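Local coordinates for uncharacterized protein Atu2773 (Agrobacterium tumefaciens, PDB 2QV5) that is of unknown function but belongs to the divergent polysaccharide deacetylase family, so it may act on acetylated carbohydrate, at residues Gln19-Pro23 / Arg76-Glu81; Arg28-Val32 / Ala207-Gln212; Leu116-Met120 / Asp150-Leu156; Phe182-Asp188 / Ala213-Ser218; Asp188-Glu193 / Phe220-Ile224. All coordinates share one frame; numbering follows the deposited sequence.

Interaction 1: Gln19-Pro23 / Arg76-Glu81; sequences QYARP and RREGHE
R22 and E81 hold the close-packed half of this contact, which shows how a loop can be pinned to the end of a helix by side chains that reach across to backbone atoms. The carboxylate of E81 reaches across to the loop, and its OE1 accepts R22 N at 3.1 Å (161°), on the anti side and 19° out of the carboxylate plane; a water at the margin of this bond joins OE1 to R22 O. With CG anti to the backbone N (chi1 -158°) and the chain extended beyond it, E81 lays its CG against Y20 O and its OE1 beside A21 CA. R22 runs back the other way as a straight rod, and its NH1 gives a bond to G79 O (3.1 Å); the oxygen lies at the guanidinium edge, whereas the nitrogen stands above the carbonyl plane. G79, with positive phi, is the C-prime residue of the Schellman motif ending helix 68-78.

The other side is looser and wetter. The bent R76 chain brings its guanidinium to the edge of the Y20 ring, the two planes almost perpendicular, but NH1 makes a weak bond to Y20 O at 3.3 Å and a firmer one to H80 O at 2.9 Å. A water links R76 NH2 with A21 O.

On its other oxygen, E81 meets T127 OG1 and S245 N of helix 244-247, while its backbone pairs with L59 of strand 58-62.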
# COMPACT_ATOMS: atom_id res chain seq x y z
N GLN A 19 7.93 -10.83 8.77
CA GLN A 19 8.98 -11.48 7.99
C GLN A 19 9.59 -10.57 6.90
O GLN A 19 10.80 -10.57 6.69
CB GLN A 19 8.42 -12.77 7.38
CG GLN A 19 9.48 -13.77 6.99
CD GLN A 19 8.91 -15.05 6.41
OE1 GLN A 19 7.74 -15.39 6.63
NE2 GLN A 19 9.74 -15.78 5.65
N TYR A 20 8.74 -9.77 6.25
CA TYR A 20 9.17 -8.95 5.12
C TYR A 20 9.16 -7.46 5.43
O TYR A 20 9.24 -6.62 4.52
CB TYR A 20 8.29 -9.25 3.90
CG TYR A 20 8.21 -10.73 3.64
CD1 TYR A 20 9.36 -11.46 3.35
CD2 TYR A 20 6.99 -11.40 3.70
CE1 TYR A 20 9.31 -12.83 3.14
CE2 TYR A 20 6.92 -12.77 3.49
CZ TYR A 20 8.08 -13.48 3.20
OH TYR A 20 8.00 -14.83 2.98
N ALA A 21 9.03 -7.13 6.71
CA ALA A 21 9.15 -5.76 7.18
C ALA A 21 10.55 -5.19 6.93
O ALA A 21 11.55 -5.88 7.11
CB ALA A 21 8.83 -5.70 8.66
N ARG A 22 10.62 -3.94 6.49
CA ARG A 22 11.92 -3.26 6.49
C ARG A 22 12.29 -2.83 7.93
O ARG A 22 11.51 -2.14 8.58
CB ARG A 22 11.94 -2.08 5.52
CG ARG A 22 13.24 -1.27 5.62
CD ARG A 22 13.25 -0.10 4.68
NE ARG A 22 14.46 0.67 4.89
CZ ARG A 22 15.66 0.37 4.39
NH1 ARG A 22 15.83 -0.70 3.62
NH2 ARG A 22 16.70 1.15 4.68
N PRO A 23 13.48 -3.25 8.42
CA PRO A 23 13.93 -2.82 9.75
C PRO A 23 14.14 -1.31 9.83
O PRO A 23 14.44 -0.66 8.84
CB PRO A 23 15.27 -3.54 9.94
CG PRO A 23 15.36 -4.54 8.88
CD PRO A 23 14.46 -4.12 7.75
N ARG A 76 13.24 -5.56 -3.66
CA ARG A 76 13.71 -6.27 -2.48
C ARG A 76 15.24 -6.30 -2.38
O ARG A 76 15.79 -6.31 -1.28
CB ARG A 76 13.14 -7.69 -2.41
CG ARG A 76 11.63 -7.74 -2.20
CD ARG A 76 11.26 -7.15 -0.85
NE ARG A 76 11.70 -8.00 0.25
CZ ARG A 76 11.67 -7.62 1.53
NH1 ARG A 76 11.23 -6.42 1.86
NH2 ARG A 76 12.08 -8.46 2.47
N ARG A 77 15.91 -6.31 -3.53
CA ARG A 77 17.37 -6.21 -3.57
C ARG A 77 17.83 -4.91 -2.94
O ARG A 77 18.76 -4.90 -2.14
CB ARG A 77 17.90 -6.32 -5.00
CG ARG A 77 19.38 -6.06 -5.10
CD ARG A 77 20.02 -6.47 -6.42
NE ARG A 77 21.32 -5.80 -6.51
CZ ARG A 77 22.41 -6.18 -5.85
NH1 ARG A 77 23.52 -5.48 -5.98
NH2 ARG A 77 22.41 -7.27 -5.07
N GLU A 78 17.16 -3.81 -3.30
CA GLU A 78 17.44 -2.50 -2.74
C GLU A 78 17.00 -2.36 -1.27
O GLU A 78 17.47 -1.47 -0.57
CB GLU A 78 16.82 -1.37 -3.60
CG GLU A 78 17.25 -1.34 -5.08
CD GLU A 78 18.77 -1.27 -5.28
OE1 GLU A 78 19.46 -0.55 -4.52
OE2 GLU A 78 19.27 -1.93 -6.22
N GLY A 79 16.09 -3.22 -0.81
CA GLY A 79 15.66 -3.22 0.59
C GLY A 79 14.28 -2.63 0.87
O GLY A 79 13.88 -2.49 2.03
N HIS A 80 13.54 -2.28 -0.18
CA HIS A 80 12.18 -1.74 0.00
C HIS A 80 11.24 -2.74 0.66
O HIS A 80 11.30 -3.94 0.35
CB HIS A 80 11.54 -1.35 -1.33
CG HIS A 80 12.27 -0.27 -2.07
ND1 HIS A 80 12.01 1.07 -1.88
CD2 HIS A 80 13.21 -0.35 -3.04
CE1 HIS A 80 12.77 1.78 -2.70
NE2 HIS A 80 13.52 0.94 -3.41
N GLU A 81 10.37 -2.25 1.54
CA GLU A 81 9.14 -2.96 1.91
C GLU A 81 8.15 -2.85 0.75
O GLU A 81 8.07 -1.82 0.08
CB GLU A 81 8.51 -2.38 3.17
CG GLU A 81 7.58 -3.35 3.88
CD GLU A 81 7.04 -2.80 5.18
OE1 GLU A 81 7.86 -2.59 6.12
OE2 GLU A 81 5.81 -2.59 5.27
O HOH W 1 12.56 -6.64 4.64
O HOH W 2 8.71 -1.81 8.71

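Interaction 2: Arg28-Val32 / Ala207-Gln212; sequences RGTRV and ARRNGQ
A parallel beta bridge between R31 and Q212 starts the pairing of strands 30-39 and 212-218, just where helix 193-210 ends and the chain turns into the sheet of this alpha/beta fold. T30 and R31 meet the turn at G211, whose carbonyl O accepts R31 N at 3.0 Å (160°); the same oxygen lies 3.5 Å from T30 CA, and Q212 CA in turn makes a CA-H...O contact with R31 O.

The side chains divide between the polar sheet face bearing R31 and Q212 and the A207 methyl of the last helical turn. R31 and Q212 run side by side in the same direction, with guanidinium and amide planes 72° apart; Q212 NE2 goes on to the carbonyl of L247, while R31 makes a cation-pi interaction with W24. Towards the helix, T30 CG2, anti to its own backbone N, settles against A207 CB at 3.7 Å, and V32 CG2 presses on that methyl more tightly, at 3.5 Å. One water connects T30 OG1 with R208 O. Another fills the corner between loop and turn: it donates to G29 O and to G211 O (2.6 Å) and accepts from R31 NE at 2.9 Å, lying in the guanidinium plane.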
# COMPACT_ATOMS: atom_id res chain seq x y z
N ARG A 28 12.82 6.47 19.50
CA ARG A 28 11.72 7.42 19.63
C ARG A 28 11.92 8.60 18.68
O ARG A 28 13.04 9.00 18.39
CB ARG A 28 11.64 7.93 21.07
CG ARG A 28 11.20 6.88 22.09
CD ARG A 28 10.85 7.50 23.44
NE ARG A 28 9.84 8.55 23.32
CZ ARG A 28 8.53 8.35 23.33
NH1 ARG A 28 8.03 7.13 23.46
NH2 ARG A 28 7.70 9.39 23.22
N GLY A 29 10.81 9.12 18.18
CA GLY A 29 10.83 10.31 17.31
C GLY A 29 9.74 10.25 16.26
O GLY A 29 9.05 9.24 16.13
N THR A 30 9.61 11.33 15.49
CA THR A 30 8.61 11.43 14.42
C THR A 30 8.92 10.40 13.32
O THR A 30 10.06 10.27 12.89
CB THR A 30 8.63 12.86 13.80
OG1 THR A 30 8.29 13.84 14.80
CG2 THR A 30 7.67 12.99 12.63
N ARG A 31 7.91 9.65 12.88
CA ARG A 31 8.13 8.67 11.82
C ARG A 31 7.15 8.89 10.69
O ARG A 31 6.02 9.32 10.92
CB ARG A 31 7.96 7.24 12.34
CG ARG A 31 8.98 6.79 13.36
CD ARG A 31 8.67 5.37 13.81
NE ARG A 31 7.42 5.30 14.57
CZ ARG A 31 6.78 4.17 14.87
NH1 ARG A 31 7.28 3.01 14.50
NH2 ARG A 31 5.63 4.20 15.53
N VAL A 32 7.58 8.60 9.46
CA VAL A 32 6.73 8.78 8.28
C VAL A 32 6.88 7.54 7.41
O VAL A 32 7.99 7.08 7.20
CB VAL A 32 7.16 10.06 7.48
CG1 VAL A 32 6.66 10.03 6.04
CG2 VAL A 32 6.67 11.35 8.16
N ALA A 207 2.51 14.09 10.86
CA ALA A 207 3.49 13.21 11.50
C ALA A 207 4.06 13.81 12.78
O ALA A 207 4.16 13.11 13.77
CB ALA A 207 4.62 12.89 10.54
N ARG A 208 4.43 15.09 12.76
CA ARG A 208 5.04 15.70 13.95
C ARG A 208 4.05 15.74 15.11
O ARG A 208 4.41 15.41 16.24
CB ARG A 208 5.62 17.09 13.65
CG ARG A 208 6.50 17.61 14.78
CD ARG A 208 7.34 18.81 14.37
NE ARG A 208 8.47 18.41 13.53
CZ ARG A 208 8.62 18.75 12.25
NH1 ARG A 208 7.72 19.52 11.66
NH2 ARG A 208 9.69 18.34 11.58
N ARG A 209 2.81 16.11 14.82
CA ARG A 209 1.75 16.20 15.84
C ARG A 209 1.30 14.83 16.36
O ARG A 209 1.17 14.64 17.56
CB ARG A 209 0.57 17.00 15.28
CG ARG A 209 -0.64 17.08 16.23
CD ARG A 209 -1.70 18.02 15.74
NE ARG A 209 -1.26 19.41 15.78
CZ ARG A 209 -1.41 20.23 16.82
NH1 ARG A 209 -2.01 19.83 17.94
NH2 ARG A 209 -0.97 21.48 16.74
N ASN A 210 1.09 13.87 15.45
CA ASN A 210 0.60 12.55 15.84
C ASN A 210 1.70 11.57 16.27
O ASN A 210 1.41 10.55 16.90
CB ASN A 210 -0.26 11.94 14.71
CG ASN A 210 -1.58 12.69 14.49
OD1 ASN A 210 -1.92 13.61 15.24
ND2 ASN A 210 -2.32 12.30 13.47
N GLY A 211 2.95 11.90 15.96
CA GLY A 211 4.05 10.96 16.19
C GLY A 211 4.37 10.18 14.93
O GLY A 211 5.53 9.88 14.67
N GLN A 212 3.35 9.88 14.12
CA GLN A 212 3.51 9.13 12.87
C GLN A 212 2.44 9.52 11.84
O GLN A 212 1.36 9.99 12.21
CB GLN A 212 3.47 7.61 13.12
CG GLN A 212 2.15 7.08 13.70
CD GLN A 212 2.17 5.60 14.05
OE1 GLN A 212 2.98 5.16 14.87
NE2 GLN A 212 1.26 4.83 13.46
O HOH W 3 6.61 7.79 15.86
O HOH W 4 6.22 13.62 16.47

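Interaction 3: Leu116-Met120 / Asp150-Leu156; sequences LHRSM and DIGKRGL
A histidine-carboxylate hydrogen bond, set in a small salt-bridge network, joins two neighbouring helices, 109-120 and 141-153, beside strand 82-88 of the parallel sheet. H117 NE2 donates to D150 OD1 at 3.1 Å and 166°; the oxygen lies in the imidazole plane, yet the nitrogen comes from above the carboxylate, 39° out of its plane. The acid is held from its own helix end as well. R154, its chain extended from CG to NE, grips it side-on, NE to OD2 at 3.1 Å and NH2 to OD1 at 3.3 Å, while K153 adds a weak bridge to OD1. Two donors, H117 NE2 and R154 NH2, thus converge on OD1, which probably keeps the buried carboxylate charged and fixes its rotation. The imidazole and guanidinium planes stand 84° apart, and R154 NH1 continues to the carbonyl of P7 in the N-terminal segment.

Beside this polar cluster lies an apolar one. L116 slides past D150 in the opposite direction, its CD2 3.4 Å from D150 OD2 and against I151 CG1. M120 reaches over with its chain extended beyond CG and rests its methyl against both I151 and L156. M120 CE ends 3.8 Å from both I151 CG1 and L156 CD1, and 3.6 Å from D150 OD2.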
# COMPACT_ATOMS: atom_id res chain seq x y z
N LEU A 116 -9.15 -12.45 -5.28
CA LEU A 116 -8.12 -12.02 -4.34
C LEU A 116 -6.91 -12.94 -4.37
O LEU A 116 -5.78 -12.48 -4.47
CB LEU A 116 -8.71 -12.01 -2.92
CG LEU A 116 -7.77 -11.66 -1.77
CD1 LEU A 116 -7.24 -10.24 -1.96
CD2 LEU A 116 -8.46 -11.79 -0.41
N HIS A 117 -7.17 -14.24 -4.29
CA HIS A 117 -6.12 -15.26 -4.30
C HIS A 117 -5.32 -15.27 -5.59
O HIS A 117 -4.11 -15.53 -5.57
CB HIS A 117 -6.74 -16.64 -4.04
CG HIS A 117 -7.16 -16.86 -2.63
ND1 HIS A 117 -7.68 -18.06 -2.19
CD2 HIS A 117 -7.12 -16.04 -1.54
CE1 HIS A 117 -7.95 -17.97 -0.90
NE2 HIS A 117 -7.63 -16.76 -0.48
N ARG A 118 -5.97 -14.99 -6.71
CA ARG A 118 -5.26 -14.88 -7.97
C ARG A 118 -4.26 -13.72 -7.96
O ARG A 118 -3.13 -13.89 -8.40
CB ARG A 118 -6.24 -14.73 -9.14
CG ARG A 118 -6.92 -16.04 -9.50
CD ARG A 118 -7.49 -16.00 -10.91
NE ARG A 118 -8.69 -15.17 -11.06
CZ ARG A 118 -9.92 -15.50 -10.67
NH1 ARG A 118 -10.16 -16.67 -10.07
NH2 ARG A 118 -10.92 -14.66 -10.87
N SER A 119 -4.66 -12.57 -7.42
CA SER A 119 -3.75 -11.42 -7.28
C SER A 119 -2.60 -11.71 -6.30
O SER A 119 -1.44 -11.40 -6.60
CB SER A 119 -4.51 -10.18 -6.83
OG SER A 119 -5.31 -9.67 -7.88
N MET A 120 -2.94 -12.31 -5.16
CA MET A 120 -2.01 -12.64 -4.07
C MET A 120 -0.83 -13.50 -4.53
O MET A 120 0.27 -13.39 -4.00
CB MET A 120 -2.76 -13.36 -2.93
CG MET A 120 -3.49 -12.47 -1.94
SD MET A 120 -4.18 -13.40 -0.53
CE MET A 120 -4.71 -12.04 0.50
N ASP A 150 -9.98 -12.87 5.31
CA ASP A 150 -8.95 -13.65 4.60
C ASP A 150 -7.55 -13.02 4.73
O ASP A 150 -6.59 -13.70 5.10
CB ASP A 150 -9.30 -13.85 3.12
CG ASP A 150 -8.29 -14.73 2.40
OD1 ASP A 150 -8.41 -15.97 2.46
OD2 ASP A 150 -7.35 -14.18 1.78
N ILE A 151 -7.46 -11.72 4.45
CA ILE A 151 -6.20 -10.97 4.56
C ILE A 151 -5.67 -11.02 6.00
O ILE A 151 -4.48 -11.28 6.21
CB ILE A 151 -6.36 -9.50 4.06
CG1 ILE A 151 -6.66 -9.48 2.56
CG2 ILE A 151 -5.09 -8.66 4.35
CD1 ILE A 151 -7.40 -8.25 2.10
N GLY A 152 -6.57 -10.79 6.97
CA GLY A 152 -6.23 -10.77 8.38
C GLY A 152 -5.64 -12.07 8.88
O GLY A 152 -4.63 -12.07 9.60
N LYS A 153 -6.22 -13.20 8.45
CA LYS A 153 -5.80 -14.52 8.92
C LYS A 153 -4.45 -14.98 8.37
O LYS A 153 -3.81 -15.86 8.94
CB LYS A 153 -6.89 -15.57 8.63
CG LYS A 153 -6.74 -16.26 7.28
CD LYS A 153 -7.92 -17.15 6.95
CE LYS A 153 -7.81 -17.67 5.53
NZ LYS A 153 -9.16 -17.98 4.97
N ARG A 154 -4.02 -14.36 7.26
CA ARG A 154 -2.75 -14.69 6.61
C ARG A 154 -1.60 -13.85 7.12
O ARG A 154 -0.50 -13.91 6.57
CB ARG A 154 -2.87 -14.49 5.10
CG ARG A 154 -3.87 -15.41 4.51
CD ARG A 154 -4.04 -15.18 3.03
NE ARG A 154 -5.09 -16.07 2.57
CZ ARG A 154 -4.92 -17.36 2.29
NH1 ARG A 154 -3.73 -17.94 2.39
NH2 ARG A 154 -5.96 -18.07 1.91
N GLY A 155 -1.85 -13.06 8.15
CA GLY A 155 -0.79 -12.30 8.79
C GLY A 155 -0.36 -11.08 8.00
O GLY A 155 0.77 -10.62 8.13
N LEU A 156 -1.26 -10.56 7.17
CA LEU A 156 -1.00 -9.39 6.35
C LEU A 156 -1.71 -8.17 6.94
O LEU A 156 -2.78 -8.29 7.55
CB LEU A 156 -1.51 -9.61 4.92
CG LEU A 156 -0.93 -10.75 4.08
CD1 LEU A 156 -1.89 -11.15 2.95
CD2 LEU A 156 0.43 -10.33 3.51

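Interaction 4: Phe182-Asp188 / Ala213-Ser218; sequences FADVLLD and AIGVAS
Strands 180-186 and 212-218 run parallel, V185 bridging to G215 and L186 to V216, although the two segments diverge by 48° end to end, probably because the first leaves regular strand geometry on both sides of the bridges. The ladder itself is regular: V216 N binds V185 O and L187 N binds V216 O, both at 2.9 Å. At the irregular start, I214 O accepts two successive amides, D184 N (2.8 Å) and V185 N (3.2 Å).

Aspartate side chains take over where the backbone pairing stops. D184 turns its carboxylate across to the second strand, and OD2 receives I214 N at 2.8 Å on its anti side, with the A213 methyl alongside. D188 does the same at the far end: chi1 of 59° sets CG between the backbone N and the carbonyl carbon, which brings OD2 to S218 N (2.9 Å) through its syn lone pair. That oxygen also receives S223 OG, while a water bridges D188 OD1 and S218 OG.

Between these ends the packing is apolar. A183 CB sits 3.7 Å from V216 CG1 on one face of the sheet; on the other, L187 lies over G215 and beside A217, with helix 221-233 covering them through I227. V185 instead meets helix 193-210, the connection of this beta-alpha-beta unit.

The chemistry implies a substitution of roles: each carboxylate appears to stand in for a strand carbonyl, prolonging the parallel ladder beyond its two regular bridges and satisfying amides at both ends.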
# COMPACT_ATOMS: atom_id res chain seq x y z
N PHE A 182 -5.09 3.81 7.86
CA PHE A 182 -5.54 4.73 6.81
C PHE A 182 -4.35 5.61 6.46
O PHE A 182 -3.60 6.02 7.36
CB PHE A 182 -6.66 5.63 7.34
CG PHE A 182 -8.02 4.99 7.38
CD1 PHE A 182 -8.73 4.75 6.20
CD2 PHE A 182 -8.62 4.68 8.60
CE1 PHE A 182 -10.00 4.17 6.24
CE2 PHE A 182 -9.90 4.09 8.64
CZ PHE A 182 -10.58 3.85 7.46
N ALA A 183 -4.17 5.88 5.17
CA ALA A 183 -3.23 6.90 4.76
C ALA A 183 -3.76 8.23 5.25
O ALA A 183 -4.97 8.49 5.20
CB ALA A 183 -3.07 6.94 3.24
N ASP A 184 -2.84 9.05 5.76
CA ASP A 184 -3.15 10.40 6.24
C ASP A 184 -3.22 11.42 5.11
O ASP A 184 -4.02 12.36 5.17
CB ASP A 184 -2.10 10.84 7.25
CG ASP A 184 -2.07 9.97 8.50
OD1 ASP A 184 -2.82 10.27 9.45
OD2 ASP A 184 -1.28 9.00 8.54
N VAL A 185 -2.36 11.28 4.10
CA VAL A 185 -2.25 12.28 3.04
C VAL A 185 -2.10 11.59 1.67
O VAL A 185 -1.29 10.68 1.53
CB VAL A 185 -1.00 13.21 3.26
CG1 VAL A 185 -0.96 14.35 2.23
CG2 VAL A 185 -0.97 13.77 4.67
N LEU A 186 -2.91 12.02 0.70
CA LEU A 186 -2.65 11.73 -0.71
C LEU A 186 -1.72 12.80 -1.26
O LEU A 186 -2.07 13.98 -1.34
CB LEU A 186 -3.95 11.65 -1.52
CG LEU A 186 -3.85 11.62 -3.06
CD1 LEU A 186 -3.19 10.35 -3.58
CD2 LEU A 186 -5.23 11.81 -3.69
N LEU A 187 -0.51 12.40 -1.64
CA LEU A 187 0.53 13.36 -2.00
C LEU A 187 0.41 13.95 -3.40
O LEU A 187 0.84 15.08 -3.63
CB LEU A 187 1.93 12.76 -1.80
CG LEU A 187 2.27 12.20 -0.42
CD1 LEU A 187 3.55 11.37 -0.51
CD2 LEU A 187 2.41 13.30 0.65
N ASP A 188 -0.17 13.19 -4.32
CA ASP A 188 -0.22 13.60 -5.73
C ASP A 188 -1.61 13.55 -6.39
O ASP A 188 -1.73 13.07 -7.52
CB ASP A 188 0.80 12.79 -6.54
CG ASP A 188 0.55 11.28 -6.47
OD1 ASP A 188 -0.44 10.85 -5.83
OD2 ASP A 188 1.33 10.52 -7.06
N ALA A 213 2.77 9.32 10.56
CA ALA A 213 1.81 9.47 9.47
C ALA A 213 2.22 8.71 8.21
O ALA A 213 3.39 8.42 8.01
CB ALA A 213 1.59 10.95 9.13
N ILE A 214 1.23 8.42 7.37
CA ILE A 214 1.40 7.67 6.12
C ILE A 214 0.93 8.53 4.95
O ILE A 214 -0.19 9.05 4.97
CB ILE A 214 0.60 6.35 6.11
CG1 ILE A 214 1.07 5.40 7.24
CG2 ILE A 214 0.71 5.66 4.73
CD1 ILE A 214 0.11 4.23 7.52
N GLY A 215 1.80 8.71 3.95
CA GLY A 215 1.44 9.35 2.70
C GLY A 215 1.41 8.34 1.58
O GLY A 215 2.16 7.36 1.60
N VAL A 216 0.52 8.54 0.61
CA VAL A 216 0.44 7.65 -0.55
C VAL A 216 0.60 8.46 -1.85
O VAL A 216 0.20 9.62 -1.91
CB VAL A 216 -0.85 6.79 -0.58
CG1 VAL A 216 -0.84 5.74 0.52
CG2 VAL A 216 -2.11 7.65 -0.48
N ALA A 217 1.22 7.84 -2.84
CA ALA A 217 1.38 8.42 -4.17
C ALA A 217 1.42 7.30 -5.21
O ALA A 217 1.50 6.12 -4.85
CB ALA A 217 2.64 9.24 -4.23
N SER A 218 1.31 7.67 -6.48
CA SER A 218 1.47 6.76 -7.61
C SER A 218 2.82 7.03 -8.23
O SER A 218 3.42 8.07 -7.94
CB SER A 218 0.37 6.98 -8.64
OG SER A 218 -0.88 6.59 -8.11
O HOH W 5 -1.76 8.80 -6.43

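Interaction 5: Asp188-Glu193 / Phe220-Ile224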
# COMPACT_ATOMS: atom_id res chain seq x y z
N ASP A 188 -0.17 13.19 -4.32
CA ASP A 188 -0.22 13.60 -5.73
C ASP A 188 -1.61 13.55 -6.39
O ASP A 188 -1.73 13.07 -7.52
CB ASP A 188 0.80 12.79 -6.54
CG ASP A 188 0.55 11.28 -6.47
OD1 ASP A 188 -0.44 10.85 -5.83
OD2 ASP A 188 1.33 10.52 -7.06
N GLY A 189 -2.64 14.02 -5.69
CA GLY A 189 -3.94 14.26 -6.31
C GLY A 189 -3.85 15.28 -7.43
O GLY A 189 -4.56 15.18 -8.42
N GLU A 190 -2.99 16.27 -7.25
CA GLU A 190 -2.55 17.10 -8.37
C GLU A 190 -1.08 16.80 -8.65
O GLU A 190 -0.22 16.97 -7.78
CB GLU A 190 -2.78 18.58 -8.10
CG GLU A 190 -2.29 19.49 -9.23
CD GLU A 190 -2.83 20.90 -9.14
OE1 GLU A 190 -2.85 21.47 -8.02
OE2 GLU A 190 -3.23 21.44 -10.19
N VAL A 191 -0.80 16.37 -9.88
CA VAL A 191 0.54 15.94 -10.26
C VAL A 191 1.40 17.11 -10.77
O VAL A 191 1.71 17.20 -11.97
CB VAL A 191 0.50 14.77 -11.30
CG1 VAL A 191 1.83 14.01 -11.33
CG2 VAL A 191 -0.64 13.81 -10.97
N THR A 192 1.76 18.00 -9.86
CA THR A 192 2.73 19.06 -10.12
C THR A 192 3.72 19.16 -8.95
O THR A 192 3.37 18.85 -7.81
CB THR A 192 2.06 20.45 -10.33
OG1 THR A 192 1.27 20.80 -9.19
CG2 THR A 192 1.19 20.48 -11.59
N GLU A 193 4.94 19.61 -9.24
CA GLU A 193 5.98 19.77 -8.22
C GLU A 193 5.52 20.60 -7.02
O GLU A 193 5.70 20.17 -5.87
CB GLU A 193 7.25 20.38 -8.84
CG GLU A 193 8.45 20.44 -7.89
CD GLU A 193 9.45 21.54 -8.25
OE1 GLU A 193 9.05 22.53 -8.90
OE2 GLU A 193 10.63 21.41 -7.87
N PHE A 220 4.12 8.38 -10.79
CA PHE A 220 4.24 9.42 -11.80
C PHE A 220 5.64 9.99 -11.68
O PHE A 220 6.21 9.98 -10.58
CB PHE A 220 3.22 10.54 -11.56
CG PHE A 220 1.79 10.13 -11.79
CD1 PHE A 220 1.35 9.78 -13.07
CD2 PHE A 220 0.87 10.15 -10.74
CE1 PHE A 220 0.02 9.41 -13.29
CE2 PHE A 220 -0.45 9.79 -10.95
CZ PHE A 220 -0.89 9.42 -12.22
N ASP A 221 6.20 10.48 -12.79
CA ASP A 221 7.55 11.07 -12.82
C ASP A 221 7.76 12.20 -11.81
O ASP A 221 8.80 12.25 -11.14
CB ASP A 221 7.88 11.60 -14.23
CG ASP A 221 8.41 10.51 -15.15
OD1 ASP A 221 8.35 9.32 -14.79
OD2 ASP A 221 8.87 10.86 -16.26
N GLU A 222 6.79 13.10 -11.68
CA GLU A 222 6.88 14.21 -10.70
C GLU A 222 6.82 13.70 -9.26
O GLU A 222 7.52 14.22 -8.38
CB GLU A 222 5.79 15.26 -10.94
CG GLU A 222 5.89 16.00 -12.27
CD GLU A 222 6.89 17.15 -12.25
OE1 GLU A 222 7.35 17.55 -11.15
OE2 GLU A 222 7.22 17.67 -13.34
N SER A 223 6.01 12.68 -9.01
CA SER A 223 5.90 12.12 -7.66
C SER A 223 7.22 11.50 -7.23
O SER A 223 7.68 11.74 -6.12
CB SER A 223 4.80 11.07 -7.59
OG SER A 223 3.58 11.63 -8.00
N ILE A 224 7.80 10.68 -8.11
CA ILE A 224 9.07 10.01 -7.83
C ILE A 224 10.16 11.02 -7.49
O ILE A 224 10.83 10.90 -6.46
CB ILE A 224 9.50 9.11 -9.02
CG1 ILE A 224 8.56 7.91 -9.16
CG2 ILE A 224 10.93 8.62 -8.85
CD1 ILE A 224 8.61 7.25 -10.52
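S223 supplies the polar link to D188: its OG donates to D188 OD2 at 2.7 Å, using the anti lone pair of the carboxylate oxygen. S223 OG stands anti to its own carbonyl carbon (chi1 -57°), which directs the hydroxyl out of the first turn of helix 221-233 and towards the loop. S218 N meets the same oxygen on its syn side, so two donors grip OD2 from different sides, and the buried carboxylate is probably held against rotation.

Aromatic and apolar contacts lie beside this bond. The ring of F220 turns its edge to the acid, CD2 lying 3.7 Å from D188 OD2 near the ring plane. Over one face comes V191, whose CG2 makes a CH-pi contact 4.3 Å from the ring centroid and 26° off the normal. The other branch, CG1, lies against F220 CB at 3.7 Å and reaches towards E222 CB, so that one methyl covers the ring face and the other packs against the root of the side chain. V191 is brought forward as the centre of an inverse gamma turn.

Charged groups make up the outer margin. E222, bent at chi2, leans its OE1 on E193 CB at 3.7 Å, but E193 OE1 and E222 OE1 stay 5.7 Å apart, a like-charged pair on the solvent side.

Two helix starts are thereby placed together, T192 at the N-cap of helix 193-210 and F220 at that of helix 221-233. Such meeting of loops just beyond the C-terminal ends of neighbouring parallel strands is typical of alpha/beta folds.

Interactions 2, 4 and 5 form a continuous path through the beta-alpha-beta unit 180-186, 193-210, 212-218 and its neighbours. Interaction 2 lies at the beginning of strand 212-218 and passes into interaction 4, with R31 O 3.3 Å from A213 N in a probable hydrogen bond; their centres are 15 Å apart. Interaction 4 leads on to interaction 5 through the shared D188, and S218 O packs 3.3 Å from S223 CB. Interaction 3 lies opposite both across the chain's centre, about 30 Å from interaction 5 between centres. Interaction 1 touches none of the others, its nearest atoms being about 7 Å from interaction 3. No bound substrate or metal marks an active site here.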